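Local coordinates for protein peptidase, M20/M25/M40 family (Staphylococcus aureus, PDB 4EWT) that probably hydrolyses amide bonds, such as those of N-acylated amino acids, at a centre of two manganese ions, at residues E35-I40 with A77-L82; C103-H108 with A137-P142; I133-E138 with A336-E341. All coordinates share one frame; numbering follows the deposited sequence.

From the N terminus, interaction 1 comes first: the chain leaving strand 72-78 comes back to helix 34-43, closing a loop of 36 residues. Interaction 2 then opens at Cys103 and closes 28 residues later in the loop after strand 129-135, around two manganese ions. Interaction 3 starts where interaction 2 ends, sharing Ala137 and Glu138, and spans 197 residues, including the separate antiparallel sheet, before returning at helix 335-341. Interaction 1 is in series with the other two, and none nests inside another. They meet in space: Asp80 reaches Glu139, Asp78 reaches His108, and neighbouring strands 72-78 and 129-135 tie interaction 1 to interaction 3 in the large mixed sheet.

Interaction 1 (E35-I40 with A77-L82); sequences ETAKYI and ADFDAL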
ATOM      1  N   GLU A  35     -37.845  32.469  -9.854  1.00 62.20           N
ATOM      2  CA  GLU A  35     -39.294  32.233  -9.939  1.00 61.84           C
ATOM      3  C   GLU A  35     -39.867  31.657  -8.644  1.00 57.42           C
ATOM      4  O   GLU A  35     -40.979  32.009  -8.242  1.00 56.89           O
ATOM      5  CB  GLU A  35     -39.644  31.295 -11.098  1.00 63.86           C
ATOM      6  CG  GLU A  35     -39.538  31.899 -12.488  1.00 70.26           C
ATOM      7  CD  GLU A  35     -40.471  31.225 -13.490  1.00 74.49           C
ATOM      8  OE1 GLU A  35     -40.755  30.015 -13.340  1.00 73.67           O
ATOM      9  OE2 GLU A  35     -40.928  31.908 -14.429  1.00 79.51           O
ATOM     10  N   THR A  36     -39.120  30.762  -8.007  1.00 54.26           N
ATOM     11  CA  THR A  36     -39.563  30.149  -6.752  1.00 50.28           C
ATOM     12  C   THR A  36     -39.669  31.198  -5.644  1.00 48.61           C
ATOM     13  O   THR A  36     -40.695  31.276  -4.968  1.00 47.60           O
ATOM     14  CB  THR A  36     -38.647  28.980  -6.322  1.00 48.37           C
ATOM     15  OG1 THR A  36     -38.305  28.196  -7.472  1.00 50.56           O
ATOM     16  CG2 THR A  36     -39.347  28.084  -5.296  1.00 45.57           C
ATOM     17  N   ALA A  37     -38.626  32.015  -5.485  1.00 48.64           N
ATOM     18  CA  ALA A  37     -38.626  33.110  -4.507  1.00 47.78           C
ATOM     19  C   ALA A  37     -39.767  34.113  -4.736  1.00 49.09           C
ATOM     20  O   ALA A  37     -40.367  34.598  -3.780  1.00 47.62           O
ATOM     21  CB  ALA A  37     -37.288  33.828  -4.497  1.00 49.09           C
ATOM     22  N   LYS A  38     -40.050  34.423  -6.000  1.00 51.65           N
ATOM     23  CA  LYS A  38     -41.161  35.314  -6.345  1.00 53.53           C
ATOM     24  C   LYS A  38     -42.521  34.692  -6.039  1.00 51.53           C
ATOM     25  O   LYS A  38     -43.422  35.387  -5.568  1.00 51.58           O
ATOM     26  CB  LYS A  38     -41.089  35.748  -7.809  1.00 57.42           C
ATOM     27  CG  LYS A  38     -40.303  37.038  -8.030  1.00 61.36           C
ATOM     28  CD  LYS A  38     -40.130  37.381  -9.520  1.00 66.57           C
ATOM     29  CE  LYS A  38     -41.456  37.701 -10.195  1.00 68.76           C
ATOM     30  NZ  LYS A  38     -41.274  38.418 -11.497  1.00 74.75           N
ATOM     31  N   TYR A  39     -42.659  33.392  -6.300  1.00 49.93           N
ATOM     32  CA  TYR A  39     -43.887  32.655  -5.998  1.00 48.43           C
ATOM     33  C   TYR A  39     -44.213  32.615  -4.494  1.00 45.46           C
ATOM     34  O   TYR A  39     -45.375  32.705  -4.100  1.00 45.17           O
ATOM     35  CB  TYR A  39     -43.795  31.235  -6.555  1.00 47.96           C
ATOM     36  CG  TYR A  39     -44.987  30.361  -6.225  1.00 47.59           C
ATOM     37  CD1 TYR A  39     -46.096  30.315  -7.070  1.00 50.37           C
ATOM     38  CD2 TYR A  39     -45.006  29.577  -5.073  1.00 45.36           C
ATOM     39  CE1 TYR A  39     -47.188  29.507  -6.777  1.00 49.31           C
ATOM     40  CE2 TYR A  39     -46.093  28.771  -4.772  1.00 44.64           C
ATOM     41  CZ  TYR A  39     -47.176  28.740  -5.628  1.00 46.52           C
ATOM     42  OH  TYR A  39     -48.249  27.940  -5.330  1.00 47.39           O
ATOM     43  N   ILE A  40     -43.177  32.468  -3.671  1.00 43.56           N
ATOM     44  CA  ILE A  40     -43.318  32.416  -2.219  1.00 40.99           C
ATOM     45  C   ILE A  40     -43.747  33.777  -1.663  1.00 41.77           C
ATOM     46  O   ILE A  40     -44.668  33.848  -0.845  1.00 41.07           O
ATOM     47  CB  ILE A  40     -42.005  31.911  -1.536  1.00 39.26           C
ATOM     48  CG1 ILE A  40     -41.773  30.428  -1.851  1.00 37.82           C
ATOM     49  CG2 ILE A  40     -42.042  32.136  -0.021  1.00 37.85           C
ATOM     50  CD1 ILE A  40     -40.330  29.961  -1.651  1.00 37.78           C
ATOM     51  N   ALA A  77     -37.921  26.252   6.055  1.00 26.89           N
ATOM     52  CA  ALA A  77     -38.139  25.430   4.858  1.00 27.58           C
ATOM     53  C   ALA A  77     -37.242  25.917   3.731  1.00 28.43           C
ATOM     54  O   ALA A  77     -37.210  27.108   3.434  1.00 29.38           O
ATOM     55  CB  ALA A  77     -39.607  25.485   4.415  1.00 27.41           C
ATOM     56  N   ASP A  78     -36.519  24.996   3.101  1.00 28.89           N
ATOM     57  CA  ASP A  78     -35.674  25.331   1.946  1.00 30.61           C
ATOM     58  C   ASP A  78     -36.416  25.104   0.627  1.00 31.32           C
ATOM     59  O   ASP A  78     -37.403  24.353   0.587  1.00 31.28           O
ATOM     60  CB  ASP A  78     -34.318  24.595   1.982  1.00 30.59           C
ATOM     61  CG  ASP A  78     -34.430  23.145   2.454  1.00 31.43           C
ATOM     62  OD1 ASP A  78     -35.553  22.623   2.654  1.00 33.58           O
ATOM     63  OD2 ASP A  78     -33.372  22.515   2.623  1.00 32.92           O
ATOM     64  N   PHE A  79     -35.972  25.780  -0.434  1.00 32.43           N
ATOM     65  CA  PHE A  79     -36.705  25.727  -1.705  1.00 33.71           C
ATOM     66  C   PHE A  79     -35.903  25.573  -3.003  1.00 35.59           C
ATOM     67  O   PHE A  79     -36.489  25.621  -4.093  1.00 37.08           O
ATOM     68  CB  PHE A  79     -37.711  26.881  -1.824  1.00 34.16           C
ATOM     69  CG  PHE A  79     -37.097  28.259  -1.853  1.00 35.04           C
ATOM     70  CD1 PHE A  79     -36.672  28.827  -3.055  1.00 37.02           C
ATOM     71  CD2 PHE A  79     -37.011  29.020  -0.688  1.00 33.50           C
ATOM     72  CE1 PHE A  79     -36.145  30.119  -3.089  1.00 38.04           C
ATOM     73  CE2 PHE A  79     -36.488  30.318  -0.713  1.00 35.09           C
ATOM     74  CZ  PHE A  79     -36.053  30.869  -1.915  1.00 37.47           C
ATOM     75  N   ASP A  80     -34.590  25.377  -2.896  1.00 35.21           N
ATOM     76  CA  ASP A  80     -33.762  25.141  -4.083  1.00 37.62           C
ATOM     77  C   ASP A  80     -33.869  23.695  -4.558  1.00 37.86           C
ATOM     78  O   ASP A  80     -34.120  22.781  -3.761  1.00 36.59           O
ATOM     79  CB  ASP A  80     -32.288  25.528  -3.849  1.00 37.59           C
ATOM     80  CG  ASP A  80     -31.642  24.759  -2.694  1.00 36.14           C
ATOM     81  OD1 ASP A  80     -32.334  24.398  -1.711  1.00 34.12           O
ATOM     82  OD2 ASP A  80     -30.413  24.539  -2.759  1.00 37.20           O
ATOM     83  N   ALA A  81     -33.683  23.502  -5.860  1.00 40.24           N
ATOM     84  CA  ALA A  81     -33.696  22.173  -6.469  1.00 41.60           C
ATOM     85  C   ALA A  81     -32.281  21.747  -6.880  1.00 42.71           C
ATOM     86  O   ALA A  81     -31.317  22.439  -6.559  1.00 42.75           O
ATOM     87  CB  ALA A  81     -34.636  22.150  -7.656  1.00 43.38           C
ATOM     88  N   LEU A  82     -32.168  20.629  -7.599  1.00 44.46           N
ATOM     89  CA  LEU A  82     -30.871  20.031  -7.952  1.00 45.65           C
ATOM     90  C   LEU A  82     -30.681  19.839  -9.467  1.00 49.07           C
ATOM     91  O   LEU A  82     -31.671  19.751 -10.199  1.00 51.06           O
ATOM     92  CB  LEU A  82     -30.723  18.680  -7.249  1.00 44.26           C
ATOM     93  CG  LEU A  82     -30.507  18.679  -5.738  1.00 41.68           C
ATOM     94  CD1 LEU A  82     -31.066  17.399  -5.136  1.00 41.57           C
ATOM     95  CD2 LEU A  82     -29.031  18.839  -5.415  1.00 41.43           C
TER
HETATM   96  O   HOH W   1     -36.869  25.781  -6.831  1.00 18.66           O
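Thr36 lies alongside Phe79, the two side chains pointing in opposing directions, and all three helix residues that touch segment 77-82 do so on the ring of Phe79. The methyl CG2 of Thr36 stands opposite the backbone N (chi1 -41° for OG1, which lies beside that N) and comes within 3.6 Å of Phe79 CD1. The hydroxyl is engaged elsewhere: OG1 is hydrogen-bonded to Glu28 OE1, and a water molecule 2.9 Å from Thr36 OG1 also lies 2.8 Å from Phe79 O, linking the side chain of the helix to the backbone of the loop after the strand. One residue further on, Ala37 adds its methyl near the far end of the ring, with CB 4.1 Å from Phe79 CZ, while its backbone N comes near CE1. The next inward-facing position is one turn beyond Thr36. There Ile40 lays CD1 over one face of Phe79 in a CH-pi contact, 3.8 Å from the ring centroid and 20° off the normal, displaced toward CG and CD2. An outstretched CG1 branch (chi2 160°) is what carries this methyl onto the ring. The side chain of Phe79 leaves the loop toward the helix. It is a worked example of an amphipathic helix packing on the loop that leaves a strand: Thr36, Ala37 and Ile40 form the inner surface, and Phe79 lies against it. Around the ring, Thr109 of helix 105-120 and His134 of strand 129-135 touch both Phe79 and Ile40. Leu23 of helix 13-25 touches Thr36, and the backbone of Phe79 pairs with that of Gln135 in strand 129-135.

Interaction 2 (C103-H108 with A137-P142); sequences CGHDAH and AEEVPP. With MN (manganese (II) ion), chain F; MN (manganese (II) ion), chain E.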
ATOM      1  N   CYS A 103     -35.043  16.351  -3.486  1.00 36.57           N
ATOM      2  CA  CYS A 103     -34.805  16.302  -2.028  1.00 34.96           C
ATOM      3  C   CYS A 103     -36.031  16.728  -1.203  1.00 33.89           C
ATOM      4  O   CYS A 103     -35.947  16.867   0.021  1.00 33.00           O
ATOM      5  CB  CYS A 103     -33.587  17.153  -1.644  1.00 33.59           C
ATOM      6  SG  CYS A 103     -32.675  16.583  -0.178  1.00 33.96           S
ATOM      7  N   GLY A 104     -37.158  16.945  -1.878  1.00 34.60           N
ATOM      8  CA  GLY A 104     -38.426  17.233  -1.213  1.00 33.72           C
ATOM      9  C   GLY A 104     -38.558  18.667  -0.740  1.00 32.38           C
ATOM     10  O   GLY A 104     -39.417  18.970   0.087  1.00 31.64           O
ATOM     11  N   HIS A 105     -37.712  19.551  -1.268  1.00 31.95           N
ATOM     12  CA  HIS A 105     -37.743  20.975  -0.913  1.00 31.25           C
ATOM     13  C   HIS A 105     -39.041  21.647  -1.381  1.00 31.71           C
ATOM     14  O   HIS A 105     -39.514  22.592  -0.758  1.00 31.16           O
ATOM     15  CB  HIS A 105     -36.528  21.708  -1.491  1.00 31.37           C
ATOM     16  CG  HIS A 105     -35.222  21.318  -0.871  1.00 31.47           C
ATOM     17  ND1 HIS A 105     -34.051  22.003  -1.120  1.00 31.92           N
ATOM     18  CD2 HIS A 105     -34.896  20.321  -0.013  1.00 30.08           C
ATOM     19  CE1 HIS A 105     -33.064  21.447  -0.446  1.00 31.02           C
ATOM     20  NE2 HIS A 105     -33.548  20.423   0.230  1.00 31.27           N
ATOM     21  N   ASP A 106     -39.606  21.156  -2.482  1.00 33.20           N
ATOM     22  CA  ASP A 106     -40.935  21.580  -2.920  1.00 33.91           C
ATOM     23  C   ASP A 106     -41.986  21.232  -1.858  1.00 32.89           C
ATOM     24  O   ASP A 106     -42.867  22.049  -1.558  1.00 31.90           O
ATOM     25  CB  ASP A 106     -41.297  20.946  -4.267  1.00 36.45           C
ATOM     26  CG  ASP A 106     -41.192  19.423  -4.252  1.00 37.12           C
ATOM     27  OD1 ASP A 106     -40.342  18.866  -3.514  1.00 36.12           O
ATOM     28  OD2 ASP A 106     -41.971  18.785  -4.980  1.00 37.64           O
ATOM     29  N   ALA A 107     -41.873  20.033  -1.282  1.00 31.90           N
ATOM     30  CA  ALA A 107     -42.777  19.606  -0.218  1.00 31.32           C
ATOM     31  C   ALA A 107     -42.547  20.393   1.070  1.00 29.60           C
ATOM     32  O   ALA A 107     -43.502  20.752   1.746  1.00 30.16           O
ATOM     33  CB  ALA A 107     -42.654  18.119   0.036  1.00 32.08           C
ATOM     34  N   HIS A 108     -41.291  20.684   1.405  1.00 28.25           N
ATOM     35  CA  HIS A 108     -41.018  21.541   2.552  1.00 26.84           C
ATOM     36  C   HIS A 108     -41.674  22.925   2.407  1.00 26.82           C
ATOM     37  O   HIS A 108     -42.286  23.432   3.345  1.00 25.53           O
ATOM     38  CB  HIS A 108     -39.523  21.686   2.803  1.00 26.01           C
ATOM     39  CG  HIS A 108     -38.818  20.382   3.024  1.00 25.98           C
ATOM     40  ND1 HIS A 108     -37.473  20.219   2.781  1.00 24.99           N
ATOM     41  CD2 HIS A 108     -39.272  19.179   3.450  1.00 25.62           C
ATOM     42  CE1 HIS A 108     -37.124  18.975   3.056  1.00 24.92           C
ATOM     43  NE2 HIS A 108     -38.199  18.320   3.455  1.00 25.72           N
ATOM     44  N   ALA A 137     -30.750  27.939  -1.904  1.00 39.88           N
ATOM     45  CA  ALA A 137     -29.320  27.613  -1.971  1.00 41.05           C
ATOM     46  C   ALA A 137     -28.801  26.638  -0.905  1.00 39.39           C
ATOM     47  O   ALA A 137     -27.624  26.671  -0.563  1.00 40.26           O
ATOM     48  CB  ALA A 137     -28.495  28.913  -1.957  1.00 43.03           C
ATOM     49  N   GLU A 138     -29.669  25.768  -0.397  1.00 38.09           N
ATOM     50  CA  GLU A 138     -29.265  24.775   0.605  1.00 37.02           C
ATOM     51  C   GLU A 138     -28.251  23.771   0.041  1.00 37.21           C
ATOM     52  O   GLU A 138     -27.333  23.353   0.739  1.00 37.12           O
ATOM     53  CB  GLU A 138     -30.501  24.048   1.167  1.00 35.44           C
ATOM     54  CG  GLU A 138     -30.232  23.102   2.348  1.00 36.21           C
ATOM     55  CD  GLU A 138     -29.645  21.748   1.944  1.00 37.92           C
ATOM     56  OE1 GLU A 138     -29.995  21.236   0.851  1.00 38.82           O
ATOM     57  OE2 GLU A 138     -28.833  21.196   2.728  1.00 36.67           O
ATOM     58  N   GLU A 139     -28.410  23.411  -1.229  1.00 38.43           N
ATOM     59  CA  GLU A 139     -27.717  22.257  -1.814  1.00 38.68           C
ATOM     60  C   GLU A 139     -26.259  22.458  -2.211  1.00 39.95           C
ATOM     61  O   GLU A 139     -25.483  21.490  -2.256  1.00 39.55           O
ATOM     62  CB  GLU A 139     -28.504  21.730  -3.018  1.00 39.67           C
ATOM     63  CG  GLU A 139     -29.874  21.172  -2.655  1.00 38.77           C
ATOM     64  CD  GLU A 139     -29.809  19.833  -1.930  1.00 38.41           C
ATOM     65  OE1 GLU A 139     -28.709  19.390  -1.530  1.00 37.43           O
ATOM     66  OE2 GLU A 139     -30.879  19.215  -1.751  1.00 38.93           O
ATOM     67  N   VAL A 140     -25.895  23.697  -2.528  1.00 41.37           N
ATOM     68  CA  VAL A 140     -24.565  23.991  -3.070  1.00 43.11           C
ATOM     69  C   VAL A 140     -23.827  24.989  -2.174  1.00 43.53           C
ATOM     70  O   VAL A 140     -24.355  26.061  -1.891  1.00 43.61           O
ATOM     71  CB  VAL A 140     -24.641  24.532  -4.529  1.00 45.66           C
ATOM     72  CG1 VAL A 140     -23.250  24.610  -5.155  1.00 47.69           C
ATOM     73  CG2 VAL A 140     -25.556  23.669  -5.384  1.00 45.24           C
ATOM     74  N   PRO A 141     -22.612  24.623  -1.704  1.00 43.81           N
ATOM     75  CA  PRO A 141     -21.749  25.548  -0.952  1.00 44.89           C
ATOM     76  C   PRO A 141     -21.550  26.869  -1.713  1.00 47.85           C
ATOM     77  O   PRO A 141     -21.435  26.848  -2.940  1.00 49.77           O
ATOM     78  CB  PRO A 141     -20.419  24.790  -0.855  1.00 45.19           C
ATOM     79  CG  PRO A 141     -20.791  23.348  -0.948  1.00 43.48           C
ATOM     80  CD  PRO A 141     -22.017  23.275  -1.824  1.00 43.01           C
ATOM     81  N   PRO A 142     -21.505  28.017  -1.003  1.00 48.95           N
ATOM     82  CA  PRO A 142     -21.519  28.216   0.453  1.00 47.79           C
ATOM     83  C   PRO A 142     -22.893  28.051   1.114  1.00 45.40           C
ATOM     84  O   PRO A 142     -22.984  28.069   2.339  1.00 44.52           O
ATOM     85  CB  PRO A 142     -21.036  29.660   0.602  1.00 50.62           C
ATOM     86  CG  PRO A 142     -21.527  30.334  -0.628  1.00 52.43           C
ATOM     87  CD  PRO A 142     -21.460  29.306  -1.724  1.00 51.91           C
TER
HETATM   88 MN    MN F 402     -32.727  18.642   1.403  1.00 35.56          MN
HETATM   89 MN    MN E 401     -30.430  17.364  -0.717  1.00 55.48          MN
HETATM   90  O   HOH W   2     -30.270  18.858   1.194  1.00 31.85           O
HETATM   91  O   HOH W   3     -32.570  20.276   2.954  1.00 36.08           O
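The imidazole of His105 has Glu138 OE1 at its edge, in the ring plane and 3.3 Å from CE1, with the carboxylate turned 77° to the ring. Glu139 meets it differently: its carboxylate is only 10° from parallel with the imidazole, and OE2 approaches CE1 obliquely. Within 103-108, Gly104 O lies over the centre of one face of the His108 ring.

Two manganese ions join these groups. Cys103 SG bridges them, 2.6 Å from the ion that His105 NE2 also binds at 2.3 Å, and 2.4 Å from the ion that Glu139 OE2 holds at 2.2 Å. A bend at chi2 (-73°) folds the Glu139 chain back so that its carboxylate reaches the metal. A water molecule bridges the ions as well; as modelled it lies 2.4 Å from Glu138 OE1, a doubtfully short distance but consistent with a hydrogen bond from the water. Glu138 binds neither metal. Behind the first shell, Asp80 O is weakly hydrogen-bonded to His105 ND1, while Asp80 OD2 accepts from Glu139 N.

His164 completes the protein ligands of one ion and His362 those of the other, giving the dinuclear metal site characteristic of M20-family amidohydrolases, here with a cysteine sulfur as the bridging ligand.

Interaction 3 (I133-E138 with A336-E341); sequences IHQPAE and AYYAKE
Strand 129-135 passes helix 335-341 at some distance, the closest backbone pair being Ile133 and Tyr338 with CA atoms 10.8 Å apart, and long side chains span the interval. The contact lies in the alpha/beta domain that carries the metal site, on the large mixed sheet where this strand runs parallel to strand 72-78. Tyr338 points its hydroxyl at Gln135 and donates from OH to OE1; the modelled separation of 2.4 Å is very short, and its exact value is doubtful. OE1 lies at the edge of the tyrosine ring, in its plane, while the amide is turned 42° from the ring. Reaching this point takes an extended glutamine, with CG opposite the backbone N (chi1 -170°). Ile133 packs alongside, its CG2 3.7 Å from Tyr338 OH and its CD1 4.2 Å from Tyr338 CE1. OE1 has a second donor in Arg76 NH2, and NE2 donates to Asp334 OD1, so partners at both ends of the amide fix its rotation. NE2 also turns back on its own chain, donating to Pro136 O at 3.3 Å, with that oxygen in the plane of the Gln135 amide.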
ATOM      1  N   ILE A 133     -38.757  30.942   7.851  1.00 31.33           N
ATOM      2  CA  ILE A 133     -37.587  31.108   7.006  1.00 32.18           C
ATOM      3  C   ILE A 133     -37.747  30.270   5.740  1.00 31.66           C
ATOM      4  O   ILE A 133     -37.732  29.040   5.796  1.00 31.20           O
ATOM      5  CB  ILE A 133     -36.284  30.690   7.758  1.00 32.09           C
ATOM      6  CG1 ILE A 133     -36.056  31.578   8.985  1.00 32.94           C
ATOM      7  CG2 ILE A 133     -35.062  30.740   6.831  1.00 32.60           C
ATOM      8  CD1 ILE A 133     -34.961  31.070   9.925  1.00 34.49           C
ATOM      9  N   HIS A 134     -37.915  30.940   4.604  1.00 32.47           N
ATOM     10  CA  HIS A 134     -37.899  30.272   3.310  1.00 32.48           C
ATOM     11  C   HIS A 134     -36.506  30.449   2.708  1.00 33.39           C
ATOM     12  O   HIS A 134     -36.136  31.551   2.291  1.00 34.88           O
ATOM     13  CB  HIS A 134     -38.992  30.833   2.386  1.00 33.63           C
ATOM     14  CG  HIS A 134     -40.378  30.400   2.752  1.00 32.36           C
ATOM     15  ND1 HIS A 134     -41.292  31.248   3.341  1.00 33.83           N
ATOM     16  CD2 HIS A 134     -41.010  29.211   2.603  1.00 30.93           C
ATOM     17  CE1 HIS A 134     -42.429  30.601   3.533  1.00 32.05           C
ATOM     18  NE2 HIS A 134     -42.281  29.361   3.102  1.00 31.53           N
ATOM     19  N   GLN A 135     -35.735  29.361   2.686  1.00 32.79           N
ATOM     20  CA  GLN A 135     -34.306  29.411   2.376  1.00 33.55           C
ATOM     21  C   GLN A 135     -33.963  28.872   0.988  1.00 34.30           C
ATOM     22  O   GLN A 135     -34.361  27.764   0.637  1.00 33.12           O
ATOM     23  CB  GLN A 135     -33.513  28.638   3.440  1.00 32.74           C
ATOM     24  CG  GLN A 135     -31.998  28.818   3.371  1.00 33.14           C
ATOM     25  CD  GLN A 135     -31.251  27.661   3.993  1.00 33.19           C
ATOM     26  OE1 GLN A 135     -31.334  27.420   5.201  1.00 31.84           O
ATOM     27  NE2 GLN A 135     -30.518  26.924   3.168  1.00 32.73           N
ATOM     28  N   PRO A 136     -33.220  29.661   0.193  1.00 36.62           N
ATOM     29  CA  PRO A 136     -32.664  29.175  -1.063  1.00 38.20           C
ATOM     30  C   PRO A 136     -31.310  28.501  -0.837  1.00 38.35           C
ATOM     31  O   PRO A 136     -30.801  28.487   0.291  1.00 37.51           O
ATOM     32  CB  PRO A 136     -32.451  30.465  -1.855  1.00 40.77           C
ATOM     33  CG  PRO A 136     -32.101  31.464  -0.828  1.00 41.03           C
ATOM     34  CD  PRO A 136     -32.952  31.100   0.374  1.00 38.46           C
ATOM     35  N   ALA A 137     -30.750  27.939  -1.904  1.00 39.88           N
ATOM     36  CA  ALA A 137     -29.320  27.613  -1.971  1.00 41.05           C
ATOM     37  C   ALA A 137     -28.801  26.638  -0.905  1.00 39.39           C
ATOM     38  O   ALA A 137     -27.624  26.671  -0.563  1.00 40.26           O
ATOM     39  CB  ALA A 137     -28.495  28.913  -1.957  1.00 43.03           C
ATOM     40  N   GLU A 138     -29.669  25.768  -0.397  1.00 38.09           N
ATOM     41  CA  GLU A 138     -29.265  24.775   0.605  1.00 37.02           C
ATOM     42  C   GLU A 138     -28.251  23.771   0.041  1.00 37.21           C
ATOM     43  O   GLU A 138     -27.333  23.353   0.739  1.00 37.12           O
ATOM     44  CB  GLU A 138     -30.501  24.048   1.167  1.00 35.44           C
ATOM     45  CG  GLU A 138     -30.232  23.102   2.348  1.00 36.21           C
ATOM     46  CD  GLU A 138     -29.645  21.748   1.944  1.00 37.92           C
ATOM     47  OE1 GLU A 138     -29.995  21.236   0.851  1.00 38.82           O
ATOM     48  OE2 GLU A 138     -28.833  21.196   2.728  1.00 36.67           O
ATOM     49  N   ALA A 336     -27.445  23.105   9.592  1.00 26.12           N
ATOM     50  CA  ALA A 336     -26.421  23.019  10.633  1.00 27.09           C
ATOM     51  C   ALA A 336     -25.863  24.379  11.031  1.00 28.68           C
ATOM     52  O   ALA A 336     -25.421  24.557  12.164  1.00 29.97           O
ATOM     53  CB  ALA A 336     -25.307  22.103  10.197  1.00 26.68           C
ATOM     54  N   TYR A 337     -25.865  25.321  10.090  1.00 29.34           N
ATOM     55  CA  TYR A 337     -25.486  26.707  10.362  1.00 31.67           C
ATOM     56  C   TYR A 337     -26.430  27.404  11.338  1.00 32.46           C
ATOM     57  O   TYR A 337     -25.963  28.112  12.224  1.00 34.98           O
ATOM     58  CB  TYR A 337     -25.377  27.521   9.069  1.00 32.45           C
ATOM     59  CG  TYR A 337     -24.107  27.261   8.280  1.00 32.91           C
ATOM     60  CD1 TYR A 337     -22.855  27.561   8.815  1.00 34.03           C
ATOM     61  CD2 TYR A 337     -24.165  26.742   6.989  1.00 31.97           C
ATOM     62  CE1 TYR A 337     -21.688  27.327   8.083  1.00 35.02           C
ATOM     63  CE2 TYR A 337     -23.023  26.515   6.252  1.00 31.84           C
ATOM     64  CZ  TYR A 337     -21.789  26.803   6.804  1.00 34.48           C
ATOM     65  OH  TYR A 337     -20.661  26.569   6.063  1.00 36.96           O
ATOM     66  N   TYR A 338     -27.745  27.208  11.187  1.00 31.26           N
ATOM     67  CA  TYR A 338     -28.709  27.701  12.183  1.00 31.85           C
ATOM     68  C   TYR A 338     -28.436  27.049  13.525  1.00 32.54           C
ATOM     69  O   TYR A 338     -28.408  27.715  14.560  1.00 33.86           O
ATOM     70  CB  TYR A 338     -30.166  27.383  11.799  1.00 30.34           C
ATOM     71  CG  TYR A 338     -30.571  27.868  10.443  1.00 29.92           C
ATOM     72  CD1 TYR A 338     -30.719  29.229  10.188  1.00 30.77           C
ATOM     73  CD2 TYR A 338     -30.821  26.970   9.416  1.00 27.96           C
ATOM     74  CE1 TYR A 338     -31.078  29.679   8.951  1.00 30.68           C
ATOM     75  CE2 TYR A 338     -31.189  27.413   8.167  1.00 29.25           C
ATOM     76  CZ  TYR A 338     -31.317  28.777   7.944  1.00 30.05           C
ATOM     77  OH  TYR A 338     -31.682  29.246   6.705  1.00 32.56           O
ATOM     78  N   ALA A 339     -28.233  25.731  13.483  1.00 31.60           N
ATOM     79  CA  ALA A 339     -28.094  24.922  14.681  1.00 32.51           C
ATOM     80  C   ALA A 339     -26.848  25.283  15.494  1.00 35.10           C
ATOM     81  O   ALA A 339     -26.717  24.875  16.643  1.00 36.16           O
ATOM     82  CB  ALA A 339     -28.108  23.449  14.318  1.00 30.66           C
ATOM     83  N   LYS A 340     -25.955  26.065  14.893  1.00 36.35           N
ATOM     84  CA  LYS A 340     -24.717  26.493  15.538  1.00 39.46           C
ATOM     85  C   LYS A 340     -24.812  27.933  16.074  1.00 42.03           C
ATOM     86  O   LYS A 340     -24.017  28.334  16.928  1.00 44.32           O
ATOM     87  CB  LYS A 340     -23.545  26.340  14.562  1.00 39.35           C
ATOM     88  CG  LYS A 340     -22.182  26.189  15.215  1.00 43.89           C
ATOM     89  CD  LYS A 340     -21.115  25.730  14.211  1.00 46.73           C
ATOM     90  CE  LYS A 340     -21.059  26.639  12.973  1.00 49.01           C
ATOM     91  NZ  LYS A 340     -20.465  27.975  13.262  1.00 53.44           N
ATOM     92  N   GLU A 341     -25.783  28.699  15.573  1.00 41.45           N
ATOM     93  CA  GLU A 341     -26.037  30.060  16.064  1.00 44.12           C
ATOM     94  C   GLU A 341     -27.091  30.087  17.165  1.00 44.20           C
ATOM     95  O   GLU A 341     -27.019  30.909  18.072  1.00 47.34           O
ATOM     96  CB  GLU A 341     -26.474  31.008  14.935  1.00 44.20           C
ATOM     97  CG  GLU A 341     -25.429  31.295  13.855  1.00 46.67           C
ATOM     98  CD  GLU A 341     -24.223  32.089  14.359  1.00 51.92           C
ATOM     99  OE1 GLU A 341     -24.350  32.807  15.372  1.00 56.08           O
ATOM    100  OE2 GLU A 341     -23.144  32.001  13.732  1.00 53.11           O
TER